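Local coordinates for protein galactan 1,3-beta-galactosidase (PDB 7BYX) that probably releases galactose from the ends of beta-1,3-galactan chains, as an exo-acting family 43 glycoside hydrolase that also carries a carbohydrate-binding module, at residues 210-215 against 232-237; 253-258 against 271-276; 305-310 against 341-346; 352-357 against 396-401; 358-363 against 390-395. The protein carries 1 engineered substitution. All blocks are in the same frame, centred on the assembly; numbering follows the deposited sequence.

Contact 1: residues 210-215 against 232-237; sequences PNPNKW and APSATR. With ACT (acetate ion), chain U.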
# COMPACT_ATOMS: atom_id res chain seq x y z
N PRO A 210 4.00 9.12 5.18
CA PRO A 210 4.22 7.75 5.66
C PRO A 210 4.99 7.74 6.97
O PRO A 210 5.71 8.67 7.31
CB PRO A 210 5.04 7.11 4.54
CG PRO A 210 5.88 8.26 4.05
CD PRO A 210 4.96 9.48 4.13
N ASN A 211 4.84 6.65 7.72
CA ASN A 211 5.60 6.50 8.95
C ASN A 211 5.87 5.02 9.16
O ASN A 211 5.31 4.17 8.46
CB ASN A 211 4.86 7.14 10.13
CG ASN A 211 3.50 6.53 10.39
OD1 ASN A 211 3.39 5.36 10.72
ND2 ASN A 211 2.45 7.35 10.33
N PRO A 212 6.77 4.66 10.08
CA PRO A 212 7.10 3.24 10.26
C PRO A 212 5.91 2.46 10.81
O PRO A 212 5.46 2.71 11.93
CB PRO A 212 8.26 3.28 11.27
CG PRO A 212 8.77 4.64 11.21
CD PRO A 212 7.61 5.52 10.93
N ASN A 213 5.42 1.50 10.03
CA ASN A 213 4.28 0.69 10.45
C ASN A 213 4.72 -0.45 11.38
O ASN A 213 5.83 -1.01 11.26
CB ASN A 213 3.55 0.13 9.23
CG ASN A 213 2.64 1.15 8.56
OD1 ASN A 213 1.69 0.78 7.87
ND2 ASN A 213 2.93 2.45 8.76
N LYS A 214 3.83 -0.81 12.30
CA LYS A 214 4.14 -1.68 13.42
C LYS A 214 3.29 -2.95 13.41
O LYS A 214 2.20 -2.99 12.84
CB LYS A 214 3.93 -0.96 14.75
CG LYS A 214 4.57 0.41 14.81
CD LYS A 214 6.08 0.31 14.85
CE LYS A 214 6.71 1.69 15.10
NZ LYS A 214 8.19 1.58 15.00
N TRP A 215 3.81 -3.98 14.08
CA TRP A 215 3.02 -5.15 14.43
C TRP A 215 2.96 -5.33 15.94
O TRP A 215 3.86 -4.92 16.68
CB TRP A 215 3.55 -6.44 13.75
CG TRP A 215 4.86 -6.96 14.29
CD1 TRP A 215 6.10 -6.67 13.81
CD2 TRP A 215 5.07 -7.88 15.38
NE1 TRP A 215 7.06 -7.34 14.53
CE2 TRP A 215 6.46 -8.08 15.51
CE3 TRP A 215 4.21 -8.54 16.28
CZ2 TRP A 215 7.02 -8.91 16.49
CZ3 TRP A 215 4.76 -9.37 17.25
CH2 TRP A 215 6.16 -9.55 17.35
N ALA A 232 9.35 -3.16 8.95
CA ALA A 232 10.30 -2.77 7.93
C ALA A 232 11.37 -1.89 8.57
O ALA A 232 11.16 -1.35 9.66
CB ALA A 232 9.60 -2.01 6.78
N PRO A 233 12.54 -1.71 7.91
CA PRO A 233 13.53 -0.76 8.43
C PRO A 233 12.91 0.59 8.72
O PRO A 233 12.35 1.25 7.83
CB PRO A 233 14.57 -0.68 7.31
CG PRO A 233 14.50 -2.06 6.69
CD PRO A 233 13.02 -2.39 6.70
N SER A 234 13.00 0.99 9.99
CA SER A 234 12.26 2.15 10.49
C SER A 234 12.44 3.37 9.60
O SER A 234 11.49 4.10 9.34
CB SER A 234 12.72 2.46 11.92
OG SER A 234 12.04 3.61 12.38
N ALA A 235 13.66 3.60 9.14
CA ALA A 235 13.94 4.86 8.45
C ALA A 235 13.20 4.95 7.12
O ALA A 235 12.91 6.06 6.64
CB ALA A 235 15.45 5.00 8.24
N THR A 236 12.89 3.81 6.49
CA THR A 236 12.21 3.81 5.20
C THR A 236 10.74 4.19 5.29
O THR A 236 10.10 4.37 4.25
CB THR A 236 12.29 2.44 4.54
OG1 THR A 236 11.45 1.55 5.26
CG2 THR A 236 13.73 1.90 4.55
N ARG A 237 10.19 4.29 6.50
CA ARG A 237 8.77 4.60 6.70
C ARG A 237 7.90 3.61 5.91
O ARG A 237 7.15 3.97 5.02
CB ARG A 237 8.47 6.06 6.32
CG ARG A 237 9.40 7.07 7.02
CD ARG A 237 9.24 8.51 6.52
NE ARG A 237 9.50 8.60 5.08
CZ ARG A 237 9.20 9.66 4.34
NH1 ARG A 237 8.66 10.73 4.89
NH2 ARG A 237 9.46 9.66 3.03
C ACT U . 9.78 0.74 18.17
O ACT U . 10.88 0.29 18.59
OXT ACT U . 9.05 0.01 17.43
CH3 ACT U . 9.35 2.16 18.55
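The backbones of 210-215 and 232-237 come nearest at P212 and R237, whose CA atoms lie 4.2 Å apart. Both segments belong to the beta-propeller typical of family 43. The first leads into strand 214-218; the second lies in the loop from strand 229-230 to the short helix at 237-240. The main side-chain pair is P210 with R237. The R237 chain bends at chi3 (-58°), turning one guanidinium face to the proline ring. P210 CG sits over the centre of that face, 3.6 Å from R237 CZ. R237 NH2 makes a salt bridge to D385, and the side chain has a cation-pi contact with Y240. With only a methyl group here, as in an alanine, D385 would probably lose its charged mate and P210 CG the flat group packed against it. The loop is held by T236, whose OG1 gives a 2.7 Å hydrogen bond to P233 O, in the carbonyl plane. T236 N shares that oxygen. N211 points away from the loop, and its ND2 is bonded to S206 OG and H204 O. K214 NZ forms a salt bridge with D230 and donates to acetate OXT at 3.0 Å. P212 CG rests 3.3 Å from S234 O.

Contact 2: residues 253-258 against 271-276; sequences AIYMGD and IWYPLD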
# COMPACT_ATOMS: atom_id res chain seq x y z
N ALA A 253 1.51 -13.71 4.76
CA ALA A 253 0.52 -12.72 4.40
C ALA A 253 1.07 -11.89 3.25
O ALA A 253 2.23 -12.01 2.87
CB ALA A 253 0.15 -11.83 5.59
N ILE A 254 0.21 -11.06 2.69
CA ILE A 254 0.62 -10.03 1.75
C ILE A 254 0.32 -8.69 2.41
O ILE A 254 -0.82 -8.45 2.82
CB ILE A 254 -0.10 -10.14 0.40
CG1 ILE A 254 0.15 -11.50 -0.25
CG2 ILE A 254 0.26 -8.96 -0.53
CD1 ILE A 254 -0.63 -11.68 -1.57
N TYR A 255 1.34 -7.86 2.56
CA TYR A 255 1.15 -6.49 3.00
C TYR A 255 0.63 -5.67 1.83
O TYR A 255 1.29 -5.57 0.79
CB TYR A 255 2.47 -5.93 3.53
CG TYR A 255 2.46 -4.43 3.72
CD1 TYR A 255 1.90 -3.86 4.87
CD2 TYR A 255 2.98 -3.58 2.75
CE1 TYR A 255 1.87 -2.50 5.05
CE2 TYR A 255 2.96 -2.20 2.93
CZ TYR A 255 2.40 -1.67 4.07
OH TYR A 255 2.36 -0.30 4.25
N MET A 256 -0.56 -5.09 1.97
CA MET A 256 -1.11 -4.23 0.92
C MET A 256 -1.19 -2.81 1.46
O MET A 256 -1.90 -2.55 2.44
CB MET A 256 -2.49 -4.71 0.45
CG MET A 256 -2.45 -6.06 -0.24
SD MET A 256 -4.10 -6.71 -0.52
CE MET A 256 -3.70 -8.21 -1.45
N GLY A 257 -0.41 -1.92 0.85
CA GLY A 257 -0.31 -0.56 1.33
C GLY A 257 -0.62 0.43 0.22
O GLY A 257 -0.70 0.07 -0.97
N ASP A 258 -0.80 1.68 0.64
CA ASP A 258 -0.93 2.80 -0.27
C ASP A 258 0.29 3.71 -0.14
O ASP A 258 0.80 3.92 0.97
CB ASP A 258 -2.20 3.61 0.02
CG ASP A 258 -3.46 2.77 -0.11
OD1 ASP A 258 -3.75 2.33 -1.25
OD2 ASP A 258 -4.13 2.55 0.92
N ILE A 271 1.46 -0.56 -2.94
CA ILE A 271 2.71 -1.13 -2.46
C ILE A 271 2.36 -2.48 -1.84
O ILE A 271 1.90 -2.54 -0.70
CB ILE A 271 3.40 -0.21 -1.45
CG1 ILE A 271 3.48 1.23 -1.99
CG2 ILE A 271 4.74 -0.79 -1.05
CD1 ILE A 271 4.18 1.36 -3.34
N TRP A 272 2.57 -3.56 -2.58
CA TRP A 272 2.30 -4.91 -2.10
C TRP A 272 3.61 -5.66 -1.94
O TRP A 272 4.41 -5.72 -2.88
CB TRP A 272 1.39 -5.68 -3.05
CG TRP A 272 -0.01 -5.19 -3.16
CD1 TRP A 272 -0.51 -3.98 -2.72
CD2 TRP A 272 -1.11 -5.88 -3.77
NE1 TRP A 272 -1.86 -3.90 -3.01
CE2 TRP A 272 -2.24 -5.05 -3.67
CE3 TRP A 272 -1.23 -7.12 -4.42
CZ2 TRP A 272 -3.49 -5.42 -4.18
CZ3 TRP A 272 -2.47 -7.49 -4.93
CH2 TRP A 272 -3.58 -6.65 -4.79
N TYR A 273 3.81 -6.24 -0.77
CA TYR A 273 5.00 -7.03 -0.48
C TYR A 273 4.58 -8.28 0.27
O TYR A 273 3.61 -8.24 1.05
CB TYR A 273 6.01 -6.27 0.39
CG TYR A 273 6.65 -5.08 -0.28
CD1 TYR A 273 7.28 -5.20 -1.51
CD2 TYR A 273 6.63 -3.83 0.34
CE1 TYR A 273 7.88 -4.10 -2.12
CE2 TYR A 273 7.21 -2.74 -0.23
CZ TYR A 273 7.82 -2.87 -1.47
OH TYR A 273 8.39 -1.76 -2.04
N PRO A 274 5.30 -9.38 0.10
CA PRO A 274 5.13 -10.52 1.01
C PRO A 274 5.43 -10.06 2.43
O PRO A 274 6.33 -9.25 2.66
CB PRO A 274 6.15 -11.54 0.51
CG PRO A 274 6.47 -11.09 -0.91
CD PRO A 274 6.39 -9.60 -0.86
N LEU A 275 4.63 -10.55 3.36
CA LEU A 275 4.79 -10.26 4.79
C LEU A 275 5.07 -11.61 5.44
O LEU A 275 4.14 -12.41 5.61
CB LEU A 275 3.55 -9.57 5.36
CG LEU A 275 3.58 -9.02 6.79
CD1 LEU A 275 4.72 -8.02 7.01
CD2 LEU A 275 2.22 -8.42 7.18
N ASP A 276 6.33 -11.86 5.77
CA ASP A 276 6.77 -13.19 6.18
C ASP A 276 6.71 -13.34 7.69
O ASP A 276 7.22 -12.49 8.43
CB ASP A 276 8.18 -13.49 5.67
CG ASP A 276 8.43 -14.99 5.58
OD1 ASP A 276 8.72 -15.58 6.64
OD2 ASP A 276 8.29 -15.59 4.48
O HOH W 1 -2.80 -1.63 -1.67
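M256 lies across the indole of W272, and this pair carries the side-chain contact. M256 CG is over the five-membered ring, 3.5 Å from its centroid and 9° off the normal. An extended chain past CG (chi2 170°) carries SD over the six-membered ring, 4.2 Å from its centroid, in a Met-aromatic contact. CE continues over the outer ring atoms. At the edge of the indole, in its plane, a water accepts from W272 NE1 at 2.8 Å and donates to G257 O. A leucine in place of W272 would probably leave the M256 thioether without its aromatic bed and the water without its NE1 donor. Behind the pair is an antiparallel ladder. G257 N donates to I271 O, and I271 N returns an almost straight bond to G257 O at 3.0 Å (178°). Y255 and Y273 exchange a second pair of bonds, but A253 N to L275 O is weak. Y255 projects from the other face of the sheet, where CB meets L275 CB at 4.2 Å and OH is bonded to S241 OG. W9 and W33 add further rings around W272. The two strands form a hairpin in the last blade of the propeller, between strand 242-249 and strand 283-284.

Contact 3: residues 305-310 against 341-346; sequences TSYEAE and VTINNV. With CA (calcium ion), chain T.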
# COMPACT_ATOMS: atom_id res chain seq x y z
N THR A 305 19.84 -8.32 -11.41
CA THR A 305 21.26 -8.01 -11.39
C THR A 305 21.43 -6.58 -10.92
O THR A 305 20.76 -5.68 -11.42
CB THR A 305 21.88 -8.20 -12.77
OG1 THR A 305 21.65 -9.55 -13.19
CG2 THR A 305 23.39 -7.93 -12.73
N SER A 306 22.33 -6.39 -9.96
CA SER A 306 22.57 -5.08 -9.36
C SER A 306 23.71 -4.36 -10.06
O SER A 306 24.73 -4.97 -10.39
CB SER A 306 22.93 -5.23 -7.89
OG SER A 306 21.78 -5.20 -7.10
N TYR A 307 23.56 -3.05 -10.21
CA TYR A 307 24.61 -2.20 -10.75
C TYR A 307 24.71 -0.97 -9.86
O TYR A 307 23.78 -0.17 -9.80
CB TYR A 307 24.31 -1.78 -12.19
CG TYR A 307 24.16 -2.93 -13.15
CD1 TYR A 307 22.95 -3.56 -13.31
CD2 TYR A 307 25.25 -3.38 -13.90
CE1 TYR A 307 22.81 -4.62 -14.19
CE2 TYR A 307 25.11 -4.43 -14.79
CZ TYR A 307 23.89 -5.05 -14.93
OH TYR A 307 23.76 -6.10 -15.81
N GLU A 308 25.84 -0.82 -9.18
CA GLU A 308 26.06 0.36 -8.36
C GLU A 308 26.24 1.60 -9.23
O GLU A 308 26.93 1.56 -10.25
CB GLU A 308 27.28 0.17 -7.46
CG GLU A 308 27.16 -1.00 -6.48
CD GLU A 308 26.10 -0.78 -5.39
OE1 GLU A 308 25.61 -1.77 -4.84
OE2 GLU A 308 25.78 0.39 -5.06
N ALA A 309 25.62 2.70 -8.82
CA ALA A 309 25.73 3.95 -9.56
C ALA A 309 27.17 4.47 -9.54
O ALA A 309 27.65 5.03 -10.54
CB ALA A 309 24.77 4.99 -8.98
N GLU A 310 27.87 4.28 -8.42
CA GLU A 310 29.23 4.79 -8.27
C GLU A 310 30.23 4.10 -9.19
O GLU A 310 31.34 4.62 -9.35
CB GLU A 310 29.70 4.65 -6.81
CG GLU A 310 29.61 3.23 -6.25
CD GLU A 310 28.27 2.96 -5.56
OE1 GLU A 310 27.25 3.59 -5.95
OE2 GLU A 310 28.23 2.13 -4.63
N VAL A 341 25.18 10.32 -14.76
CA VAL A 341 25.93 9.09 -14.59
C VAL A 341 25.36 8.09 -15.58
O VAL A 341 24.15 8.05 -15.80
CB VAL A 341 25.89 8.55 -13.14
CG1 VAL A 341 24.43 8.27 -12.69
CG2 VAL A 341 26.78 7.29 -12.98
N THR A 342 26.24 7.32 -16.22
CA THR A 342 25.84 6.30 -17.17
C THR A 342 26.30 4.95 -16.66
O THR A 342 27.48 4.77 -16.38
CB THR A 342 26.43 6.57 -18.56
OG1 THR A 342 25.95 7.82 -19.05
CG2 THR A 342 26.05 5.45 -19.54
N ILE A 343 25.36 4.01 -16.55
CA ILE A 343 25.65 2.64 -16.16
C ILE A 343 25.90 1.83 -17.43
O ILE A 343 25.00 1.63 -18.25
CB ILE A 343 24.49 2.03 -15.35
CG1 ILE A 343 24.12 2.95 -14.19
CG2 ILE A 343 24.85 0.65 -14.84
CD1 ILE A 343 25.15 3.02 -13.13
N ASN A 344 27.12 1.35 -17.61
CA ASN A 344 27.46 0.63 -18.82
C ASN A 344 27.44 -0.87 -18.59
O ASN A 344 27.42 -1.35 -17.45
CB ASN A 344 28.82 1.06 -19.36
CG ASN A 344 28.79 2.46 -19.91
OD1 ASN A 344 28.05 2.75 -20.85
ND2 ASN A 344 29.58 3.34 -19.31
N ASN A 345 27.42 -1.62 -19.70
CA ASN A 345 27.48 -3.08 -19.68
C ASN A 345 26.33 -3.70 -18.91
O ASN A 345 26.49 -4.70 -18.22
CB ASN A 345 28.83 -3.56 -19.14
CG ASN A 345 29.99 -3.12 -20.02
OD1 ASN A 345 30.07 -3.52 -21.19
ND2 ASN A 345 30.86 -2.27 -19.48
N VAL A 346 25.15 -3.10 -19.04
CA VAL A 346 23.93 -3.72 -18.53
C VAL A 346 23.54 -4.82 -19.51
O VAL A 346 23.23 -4.55 -20.67
CB VAL A 346 22.81 -2.69 -18.37
CG1 VAL A 346 21.50 -3.37 -17.94
CG2 VAL A 346 23.25 -1.61 -17.41
CA CA T . 25.84 2.46 -4.15
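Y307 leans from strand 305-308 onto segment 341-346 of strand 340-348, and its side chain passes from I343 to N345 and V346. CB starts 3.6 Å from I343 CG2, and the same methyl touches CG. Further out, CE2 passes 3.7 Å from N345 O. V346 CG2 lies over the centre of one ring face, 4.2 Å from the centroid, in a CH-pi contact. At the tip, OH is 3.6 Å from V346 CA and is hydrogen-bonded to Q347 N. I343 CD1 fits against A309 CA at 3.7 Å, and V341 CG2 approaches A309 O. I343 thus spans from the tyrosine, by CG2, to the metal-binding loop, by CD1. E308 points the other way, its chain bent at chi2 (-68°), and OE2 binds calcium at 2.3 Å. E310 grips the same ion with both carboxylate oxygens, OE2 at 2.5 Å. S327, K330 and D422 complete the site. The two strand axes are 8.4 Å apart, too far for backbone pairing. They belong to two facing sheets, and Y307, I343 and V346 pack between them. This is the beta-sandwich of a family 35 carbohydrate-binding module, with a calcium site at its margin.

Contact 4: residues 352-357 against 396-401; sequences SHWVAL and PVKLNL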
# COMPACT_ATOMS: atom_id res chain seq x y z
N SER A 352 11.41 -6.05 -22.88
CA SER A 352 11.06 -5.18 -21.76
C SER A 352 11.58 -5.76 -20.46
O SER A 352 11.52 -6.97 -20.23
CB SER A 352 9.54 -5.01 -21.67
OG SER A 352 9.15 -3.87 -22.40
N HIS A 353 12.09 -4.88 -19.59
CA HIS A 353 12.64 -5.29 -18.31
C HIS A 353 12.29 -4.25 -17.25
O HIS A 353 12.47 -3.05 -17.48
CB HIS A 353 14.16 -5.46 -18.38
CG HIS A 353 14.58 -6.65 -19.18
ND1 HIS A 353 14.66 -7.91 -18.64
CD2 HIS A 353 14.91 -6.77 -20.49
CE1 HIS A 353 15.03 -8.77 -19.58
NE2 HIS A 353 15.19 -8.10 -20.71
N TRP A 354 11.80 -4.72 -16.11
CA TRP A 354 11.62 -3.84 -14.97
C TRP A 354 12.97 -3.50 -14.38
O TRP A 354 13.84 -4.36 -14.25
CB TRP A 354 10.73 -4.50 -13.92
CG TRP A 354 9.27 -4.41 -14.24
CD1 TRP A 354 8.46 -5.44 -14.64
CD2 TRP A 354 8.46 -3.23 -14.22
NE1 TRP A 354 7.18 -4.97 -14.83
CE2 TRP A 354 7.16 -3.62 -14.60
CE3 TRP A 354 8.70 -1.89 -13.91
CZ2 TRP A 354 6.10 -2.71 -14.68
CZ3 TRP A 354 7.66 -0.99 -13.98
CH2 TRP A 354 6.37 -1.40 -14.37
N VAL A 355 13.16 -2.23 -14.02
CA VAL A 355 14.41 -1.78 -13.41
C VAL A 355 14.04 -1.01 -12.16
O VAL A 355 13.24 -0.06 -12.22
CB VAL A 355 15.25 -0.90 -14.36
CG1 VAL A 355 16.59 -0.58 -13.72
CG2 VAL A 355 15.45 -1.57 -15.71
N ALA A 356 14.60 -1.40 -11.02
CA ALA A 356 14.37 -0.69 -9.79
C ALA A 356 15.48 0.35 -9.58
O ALA A 356 16.67 0.03 -9.69
CB ALA A 356 14.29 -1.66 -8.61
N LEU A 357 15.08 1.58 -9.32
CA LEU A 357 16.00 2.69 -9.06
C LEU A 357 16.06 2.91 -7.55
O LEU A 357 15.06 3.29 -6.94
CB LEU A 357 15.51 3.96 -9.77
CG LEU A 357 15.89 4.25 -11.23
CD1 LEU A 357 15.92 2.97 -12.06
CD2 LEU A 357 15.00 5.33 -11.90
N PRO A 396 10.12 1.66 -9.42
CA PRO A 396 10.39 0.89 -10.64
C PRO A 396 10.16 1.69 -11.92
O PRO A 396 9.37 2.64 -11.98
CB PRO A 396 9.37 -0.24 -10.53
CG PRO A 396 8.13 0.50 -9.91
CD PRO A 396 8.71 1.57 -8.99
N VAL A 397 10.85 1.27 -12.97
CA VAL A 397 10.64 1.79 -14.32
C VAL A 397 10.86 0.64 -15.30
O VAL A 397 11.73 -0.20 -15.10
CB VAL A 397 11.55 3.00 -14.63
CG1 VAL A 397 13.01 2.62 -14.56
CG2 VAL A 397 11.19 3.63 -15.99
N LYS A 398 10.03 0.60 -16.34
CA LYS A 398 10.08 -0.46 -17.33
C LYS A 398 10.85 0.04 -18.55
O LYS A 398 10.43 1.00 -19.21
CB LYS A 398 8.66 -0.87 -17.71
CG LYS A 398 8.60 -2.04 -18.64
CD LYS A 398 8.68 -3.33 -17.87
CE LYS A 398 7.74 -4.38 -18.48
NZ LYS A 398 6.39 -3.75 -18.68
N LEU A 399 11.98 -0.59 -18.84
CA LEU A 399 12.84 -0.16 -19.93
C LEU A 399 12.98 -1.27 -20.96
O LEU A 399 13.05 -2.45 -20.60
CB LEU A 399 14.22 0.24 -19.43
CG LEU A 399 14.31 1.28 -18.33
CD1 LEU A 399 15.76 1.37 -17.88
CD2 LEU A 399 13.78 2.64 -18.80
N ASN A 400 13.01 -0.88 -22.23
CA ASN A 400 13.32 -1.80 -23.32
C ASN A 400 14.82 -1.82 -23.52
O ASN A 400 15.44 -0.78 -23.74
CB ASN A 400 12.63 -1.39 -24.62
CG ASN A 400 11.21 -0.94 -24.39
OD1 ASN A 400 10.30 -1.76 -24.37
ND2 ASN A 400 11.02 0.36 -24.19
N LEU A 401 15.41 -3.01 -23.46
CA LEU A 401 16.83 -3.18 -23.65
C LEU A 401 17.08 -4.09 -24.85
O LEU A 401 16.23 -4.92 -25.20
CB LEU A 401 17.48 -3.77 -22.39
CG LEU A 401 17.10 -3.09 -21.07
CD1 LEU A 401 17.62 -3.87 -19.86
CD2 LEU A 401 17.59 -1.65 -21.03
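K398 lays its aliphatic chain over the indole of W354. CD stands over the face, 3.6 Å from the centroid of the five-membered ring and 7° off its normal, a CH-pi contact. The lysine leaves with CG anti to its backbone N (chi1 -175°), then bends at chi2, chi3 and chi4 to follow the ring. CE passes 3.7 Å from S352 CB. P396 CB meets the six-membered ring of W354 at CE3, 3.8 Å away. S352 OG adds a weak hydrogen bond to N400 OD1. The opposite face is mostly apolar, with H353 at its end. V355 and L399 meet at about a right angle, V355 CG2 to L399 CD1 at 3.7 Å. H353 and L401 also meet crosswise, and H353 ND1 is bonded to Y427 O. L357 CD1 touches V397 CG1 at 3.9 Å. The backbones form an antiparallel ladder, with V355 N to V397 O at 2.7 Å and V397 N returning to V355 O. Strand 392-401 is an outer strand of its sheet, and strand 351-360 lies between it and strand 420-426. L357, V397, L399 and L401 face strands 367-373 and 379-383 of the second sheet of the sandwich, while W354 meets V4 and A7 near the N terminus.

Contact 5: residues 358-363 against 390-395; sequences YFANGD and NVVISV. With GAL (beta-D-galactopyranose), chain H.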
# COMPACT_ATOMS: atom_id res chain seq x y z
N TYR A 358 17.22 2.64 -6.96
CA TYR A 358 17.46 2.85 -5.53
C TYR A 358 18.07 4.24 -5.33
O TYR A 358 19.12 4.54 -5.89
CB TYR A 358 18.38 1.76 -4.98
CG TYR A 358 17.64 0.46 -4.75
CD1 TYR A 358 17.18 -0.29 -5.82
CD2 TYR A 358 17.36 0.02 -3.46
CE1 TYR A 358 16.48 -1.45 -5.63
CE2 TYR A 358 16.67 -1.15 -3.26
CZ TYR A 358 16.22 -1.87 -4.36
OH TYR A 358 15.51 -3.02 -4.20
N PHE A 359 17.42 5.08 -4.52
CA PHE A 359 17.83 6.48 -4.43
C PHE A 359 17.55 7.02 -3.04
O PHE A 359 16.65 6.54 -2.35
CB PHE A 359 17.08 7.33 -5.47
CG PHE A 359 15.61 7.42 -5.19
CD1 PHE A 359 15.10 8.41 -4.35
CD2 PHE A 359 14.74 6.49 -5.73
CE1 PHE A 359 13.75 8.48 -4.07
CE2 PHE A 359 13.39 6.54 -5.45
CZ PHE A 359 12.89 7.54 -4.63
N ALA A 360 18.32 8.04 -2.64
CA ALA A 360 18.00 8.89 -1.50
C ALA A 360 17.55 10.28 -1.96
O ALA A 360 18.13 10.86 -2.88
CB ALA A 360 19.21 9.04 -0.58
N ASN A 361 16.53 10.82 -1.29
CA ASN A 361 16.02 12.17 -1.55
C ASN A 361 15.64 12.77 -0.20
O ASN A 361 14.55 12.50 0.31
CB ASN A 361 14.81 12.16 -2.50
CG ASN A 361 14.09 13.52 -2.58
OD1 ASN A 361 14.63 14.55 -2.18
ND2 ASN A 361 12.86 13.51 -3.09
N GLY A 362 16.52 13.59 0.35
CA GLY A 362 16.25 14.18 1.65
C GLY A 362 15.34 15.39 1.68
O GLY A 362 15.09 15.93 2.76
N ASP A 363 14.86 15.86 0.53
CA ASP A 363 13.87 16.93 0.50
C ASP A 363 12.55 16.46 1.11
O ASP A 363 12.25 15.26 1.19
CB ASP A 363 13.59 17.40 -0.93
CG ASP A 363 14.82 18.00 -1.62
OD1 ASP A 363 15.83 18.30 -0.92
OD2 ASP A 363 14.75 18.18 -2.87
N ASN A 390 20.29 10.07 4.04
CA ASN A 390 20.88 8.76 4.29
C ASN A 390 19.87 7.61 4.18
O ASN A 390 20.15 6.51 4.65
CB ASN A 390 21.54 8.74 5.68
CG ASN A 390 22.68 7.74 5.77
OD1 ASN A 390 23.28 7.39 4.75
ND2 ASN A 390 22.99 7.29 6.99
N VAL A 391 18.70 7.85 3.59
CA VAL A 391 17.65 6.83 3.56
C VAL A 391 17.34 6.51 2.11
O VAL A 391 16.96 7.40 1.34
CB VAL A 391 16.39 7.30 4.30
CG1 VAL A 391 15.38 6.15 4.44
CG2 VAL A 391 16.78 7.84 5.66
N VAL A 392 17.48 5.25 1.73
CA VAL A 392 17.27 4.81 0.35
C VAL A 392 15.98 4.01 0.25
O VAL A 392 15.72 3.14 1.09
CB VAL A 392 18.47 3.98 -0.15
CG1 VAL A 392 18.15 3.25 -1.46
CG2 VAL A 392 19.71 4.86 -0.29
N ILE A 393 15.18 4.30 -0.79
CA ILE A 393 14.04 3.50 -1.21
C ILE A 393 14.14 3.29 -2.72
O ILE A 393 15.01 3.86 -3.37
CB ILE A 393 12.69 4.16 -0.84
CG1 ILE A 393 12.53 5.49 -1.61
CG2 ILE A 393 12.58 4.33 0.70
CD1 ILE A 393 11.26 6.27 -1.30
N SER A 394 13.24 2.49 -3.28
CA SER A 394 13.27 2.19 -4.71
C SER A 394 11.92 2.44 -5.37
O SER A 394 10.87 2.22 -4.76
CB SER A 394 13.68 0.73 -4.97
OG SER A 394 12.70 -0.15 -4.48
N VAL A 395 11.96 2.92 -6.61
CA VAL A 395 10.81 3.03 -7.50
C VAL A 395 11.11 2.29 -8.79
O VAL A 395 12.27 2.26 -9.24
CB VAL A 395 10.46 4.50 -7.79
CG1 VAL A 395 9.84 5.17 -6.56
CG2 VAL A 395 11.68 5.27 -8.27
C1 GAL H . 20.39 16.48 2.74
C2 GAL H . 20.50 16.07 1.28
C3 GAL H . 20.28 17.24 0.39
C4 GAL H . 18.99 17.95 0.68
C5 GAL H . 18.85 18.29 2.15
C6 GAL H . 17.45 18.79 2.41
O2 GAL H . 21.81 15.46 1.06
O3 GAL H . 20.29 16.81 -0.99
O4 GAL H . 17.88 17.09 0.40
O5 GAL H . 19.06 17.10 2.99
O6 GAL H . 17.34 19.03 3.78
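F359 and S394 both take a chi1 near +60° (67° and 66°), which puts CG and OG between the backbone N and carbonyl carbon of their residues. Y358 instead has CG beside its backbone N (chi1 -78°). These settings place S394 CB against the Y358 ring on one face of the sheet and F359 on the other. S394 CB sits over the centre of the Y358 ring face, 3.6 Å from the centroid. V392 CG1 comes in at the edge of that ring and touches Y358 CB at 3.8 Å. The hydroxyls of Y358 and S394 are each hydrogen-bonded to a different carboxylate oxygen of D288. D288 thus holds both hydroxyls, which probably limits how the ring and the serine can turn. On the other face, F359 CZ meets I393 CG1 at 3.7 Å, and F359 CE2 touches V395 CG2 at 3.5 Å. V395 CG1 lies at the edge of the phenyl ring, in its plane. The strands pair through F359 N to I393 O, 2.9 Å long and nearly along the C=O axis. I393 N returns a bond to F359 O.

Past the strand, N361 OD1 accepts from D363 N at 3.0 Å in an Asx turn. This probably helps to place D363 by the sugar: galactose O4 donates to D363 OD1 at 2.7 Å, and OD2 makes a salt bridge to R367, a galactose-binding residue. The arrangement is consistent with a sugar-binding end of the sandwich. Y358 has a cation-pi contact with K423 on strand 420-426, while F359 and V395 turn toward strand 379-383 of the facing sheet.

In the fold
From the N terminus, contact 1 comes first and closes a loop of 16 residues around the outer strands of the fourth blade of the propeller, just before the chain enters the fifth. Contact 2 follows in series, pairing two strands of the last blade across 12 residues. N213 of contact 1 packs near Y255 of contact 2. The chain then enters the carbohydrate-binding module. Contact 3 spans 30 residues and joins its two sheets. Contact 4 closes a longer loop, and contact 5 is nested inside it on the same two strands; the two contacts meet at a probable hydrogen bond between L357 N and V395 O. No contacts cross. A235 of contact 1 touches V391 of contact 5, where propeller and module meet.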